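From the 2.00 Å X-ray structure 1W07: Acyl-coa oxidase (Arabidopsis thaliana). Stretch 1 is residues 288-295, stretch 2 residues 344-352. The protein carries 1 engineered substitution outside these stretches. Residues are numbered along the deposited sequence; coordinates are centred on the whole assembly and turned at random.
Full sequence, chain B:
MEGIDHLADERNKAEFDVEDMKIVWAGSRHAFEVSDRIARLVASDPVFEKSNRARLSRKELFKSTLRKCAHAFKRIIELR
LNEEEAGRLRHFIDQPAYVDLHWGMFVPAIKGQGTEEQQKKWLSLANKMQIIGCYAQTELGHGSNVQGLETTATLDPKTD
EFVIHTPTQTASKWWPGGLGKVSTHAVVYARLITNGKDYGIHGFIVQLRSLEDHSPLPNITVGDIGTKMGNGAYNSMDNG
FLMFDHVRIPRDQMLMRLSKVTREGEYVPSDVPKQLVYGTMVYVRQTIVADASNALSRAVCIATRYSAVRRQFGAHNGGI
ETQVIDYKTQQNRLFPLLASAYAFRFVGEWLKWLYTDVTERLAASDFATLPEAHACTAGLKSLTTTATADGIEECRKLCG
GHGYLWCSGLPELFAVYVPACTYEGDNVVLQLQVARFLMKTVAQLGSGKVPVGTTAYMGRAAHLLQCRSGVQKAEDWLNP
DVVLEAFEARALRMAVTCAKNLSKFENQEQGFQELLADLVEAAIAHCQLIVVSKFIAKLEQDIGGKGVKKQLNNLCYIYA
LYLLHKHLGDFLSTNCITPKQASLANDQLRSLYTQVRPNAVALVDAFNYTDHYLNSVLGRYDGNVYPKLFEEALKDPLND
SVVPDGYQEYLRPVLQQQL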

# COMPACT_ATOMS: atom_id res chain seq x y z
N ILE B 288 -13.00 -10.83 11.69
CA ILE B 288 -12.09 -9.92 10.99
C ILE B 288 -10.65 -10.13 11.50
O ILE B 288 -9.71 -10.25 10.72
CB ILE B 288 -12.53 -8.44 11.20
CG1 ILE B 288 -13.87 -8.20 10.50
CG2 ILE B 288 -11.48 -7.47 10.68
CD1 ILE B 288 -14.47 -6.86 10.81
N VAL B 289 -10.48 -10.19 12.81
CA VAL B 289 -9.16 -10.40 13.38
C VAL B 289 -8.63 -11.75 12.88
O VAL B 289 -7.48 -11.87 12.46
CB VAL B 289 -9.20 -10.41 14.92
CG1 VAL B 289 -7.83 -10.66 15.45
CG2 VAL B 289 -9.73 -9.07 15.43
N ALA B 290 -9.48 -12.77 12.91
CA ALA B 290 -9.07 -14.09 12.45
C ALA B 290 -8.69 -14.03 10.98
O ALA B 290 -7.74 -14.69 10.55
CB ALA B 290 -10.21 -15.09 12.67
N ASP B 291 -9.41 -13.21 10.22
CA ASP B 291 -9.15 -13.06 8.79
C ASP B 291 -7.78 -12.41 8.55
O ASP B 291 -7.11 -12.71 7.56
CB ASP B 291 -10.23 -12.20 8.15
CG ASP B 291 -11.08 -12.97 7.19
OD1 ASP B 291 -10.52 -13.53 6.22
OD2 ASP B 291 -12.32 -13.02 7.39
N ALA B 292 -7.38 -11.53 9.45
CA ALA B 292 -6.08 -10.86 9.34
C ALA B 292 -4.94 -11.87 9.26
O ALA B 292 -4.06 -11.74 8.40
CB ALA B 292 -5.87 -9.93 10.53
N SER B 293 -4.94 -12.86 10.14
CA SER B 293 -3.87 -13.86 10.12
C SER B 293 -3.92 -14.64 8.81
O SER B 293 -2.87 -14.97 8.25
CB SER B 293 -3.98 -14.80 11.33
OG SER B 293 -5.14 -15.59 11.28
N ASN B 294 -5.12 -14.92 8.32
CA ASN B 294 -5.27 -15.63 7.06
C ASN B 294 -4.58 -14.87 5.93
O ASN B 294 -3.69 -15.40 5.28
CB ASN B 294 -6.76 -15.81 6.68
CG ASN B 294 -7.44 -16.93 7.44
OD1 ASN B 294 -6.91 -18.04 7.54
ND2 ASN B 294 -8.63 -16.66 7.96
N ALA B 295 -4.99 -13.62 5.72
CA ALA B 295 -4.42 -12.80 4.65
C ALA B 295 -2.92 -12.54 4.83
O ALA B 295 -2.15 -12.65 3.87
CB ALA B 295 -5.18 -11.45 4.53
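Stretch 2 344-352: FRFVGEWLK

Residues 344-352 form a stretch of α-helix that continues at both ends and packs against the helix containing residues 288-295. The two run nearly antiparallel, with 158° between their N-to-C directions (signed crossing angle -158°), and their axes approach to 8.1 Å. This close spacing is matched by small residues in the middle of the contact: G348 lies over A290, CA to CA 5.0 Å. As the helices run in opposite senses, R345 falls beside S293, CA to CA 5.2 Å. Having no side chain, G348 leaves its CA 4.2 Å from V289 CG1.

The apolar contacts centre on V289, whose CB points toward the second helix. V289 CG1 meets V347 CG1 at 3.9 Å, and both V289 methyls lie against L351 CD1, CG2 at 3.4 Å and CG1 at 3.8 Å. Further along, A292 CB approaches F344 CD2 at 4.5 Å, and S293 CB lies 4.2 Å from F344 CB.

Polar contacts are supplied by R345. Its CB points sideways, but the end of the side chain comes nearer, and R345 NH1 donates hydrogen bonds to S293 OG (3.2 Å) and N294 OD1 (3.2 Å). Both acceptors lie at the guanidinium edge, near its plane. S293 OG in turn donates to A290 O at 2.8 Å within its own helix, so the hydroxyl links the arginine to that backbone carbonyl.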

# COMPACT_ATOMS: atom_id res chain seq x y z
N PHE B 344 -1.15 -12.74 15.40
CA PHE B 344 -2.55 -12.42 15.13
C PHE B 344 -3.42 -13.67 15.14
O PHE B 344 -4.60 -13.62 15.49
CB PHE B 344 -2.71 -11.70 13.79
CG PHE B 344 -2.00 -10.36 13.73
CD1 PHE B 344 -1.52 -9.74 14.88
CD2 PHE B 344 -1.86 -9.72 12.50
CE1 PHE B 344 -0.90 -8.49 14.81
CE2 PHE B 344 -1.25 -8.48 12.42
CZ PHE B 344 -0.77 -7.86 13.57
N ARG B 345 -2.84 -14.80 14.77
CA ARG B 345 -3.56 -16.07 14.80
C ARG B 345 -3.92 -16.41 16.28
O ARG B 345 -5.06 -16.72 16.62
CB ARG B 345 -2.65 -17.16 14.22
CG ARG B 345 -3.32 -18.49 13.94
CD ARG B 345 -4.31 -18.32 12.82
NE ARG B 345 -4.73 -19.60 12.27
CZ ARG B 345 -5.40 -19.72 11.14
NH1 ARG B 345 -5.74 -18.64 10.44
NH2 ARG B 345 -5.76 -20.92 10.71
N PHE B 346 -2.92 -16.32 17.17
CA PHE B 346 -3.13 -16.63 18.59
C PHE B 346 -4.06 -15.61 19.27
O PHE B 346 -4.91 -15.98 20.08
CB PHE B 346 -1.76 -16.69 19.30
CG PHE B 346 -0.86 -17.80 18.78
CD1 PHE B 346 0.52 -17.63 18.74
CD2 PHE B 346 -1.40 -19.00 18.31
CE1 PHE B 346 1.36 -18.64 18.23
CE2 PHE B 346 -0.58 -20.01 17.80
CZ PHE B 346 0.80 -19.83 17.76
N VAL B 347 -3.91 -14.33 18.93
CA VAL B 347 -4.78 -13.34 19.53
C VAL B 347 -6.19 -13.58 19.01
O VAL B 347 -7.18 -13.29 19.69
CB VAL B 347 -4.31 -11.88 19.21
CG1 VAL B 347 -4.80 -11.45 17.83
CG2 VAL B 347 -4.81 -10.93 20.30
N GLY B 348 -6.28 -14.15 17.82
CA GLY B 348 -7.58 -14.45 17.24
C GLY B 348 -8.21 -15.61 17.98
O GLY B 348 -9.43 -15.67 18.15
N GLU B 349 -7.38 -16.55 18.43
CA GLU B 349 -7.88 -17.71 19.17
C GLU B 349 -8.48 -17.20 20.48
O GLU B 349 -9.56 -17.64 20.89
CB GLU B 349 -6.75 -18.68 19.50
CG GLU B 349 -6.42 -19.70 18.41
CD GLU B 349 -5.18 -20.55 18.73
OE1 GLU B 349 -4.91 -20.78 19.93
OE2 GLU B 349 -4.50 -20.99 17.79
N TRP B 350 -7.76 -16.28 21.13
CA TRP B 350 -8.21 -15.71 22.40
C TRP B 350 -9.51 -14.95 22.21
O TRP B 350 -10.43 -15.07 23.02
CB TRP B 350 -7.13 -14.77 22.96
CG TRP B 350 -7.57 -14.07 24.21
CD1 TRP B 350 -7.63 -14.60 25.47
CD2 TRP B 350 -8.04 -12.72 24.32
NE1 TRP B 350 -8.12 -13.66 26.36
CE2 TRP B 350 -8.38 -12.50 25.68
CE3 TRP B 350 -8.22 -11.67 23.40
CZ2 TRP B 350 -8.89 -11.28 26.14
CZ3 TRP B 350 -8.73 -10.45 23.87
CH2 TRP B 350 -9.05 -10.27 25.22
N LEU B 351 -9.59 -14.15 21.15
CA LEU B 351 -10.80 -13.39 20.86
C LEU B 351 -12.01 -14.30 20.68
O LEU B 351 -13.15 -13.89 20.92
CB LEU B 351 -10.61 -12.53 19.61
CG LEU B 351 -10.13 -11.11 19.86
CD1 LEU B 351 -10.02 -10.41 18.51
CD2 LEU B 351 -11.09 -10.36 20.80
N LYS B 352 -11.77 -15.53 20.24
CA LYS B 352 -12.86 -16.46 20.07
C LYS B 352 -13.38 -16.83 21.46
O LYS B 352 -14.59 -16.77 21.73
CB LYS B 352 -12.38 -17.72 19.35
CG LYS B 352 -13.47 -18.75 19.12
CD LYS B 352 -14.55 -18.25 18.16
CE LYS B 352 -15.67 -19.29 18.05
NZ LYS B 352 -15.14 -20.65 17.76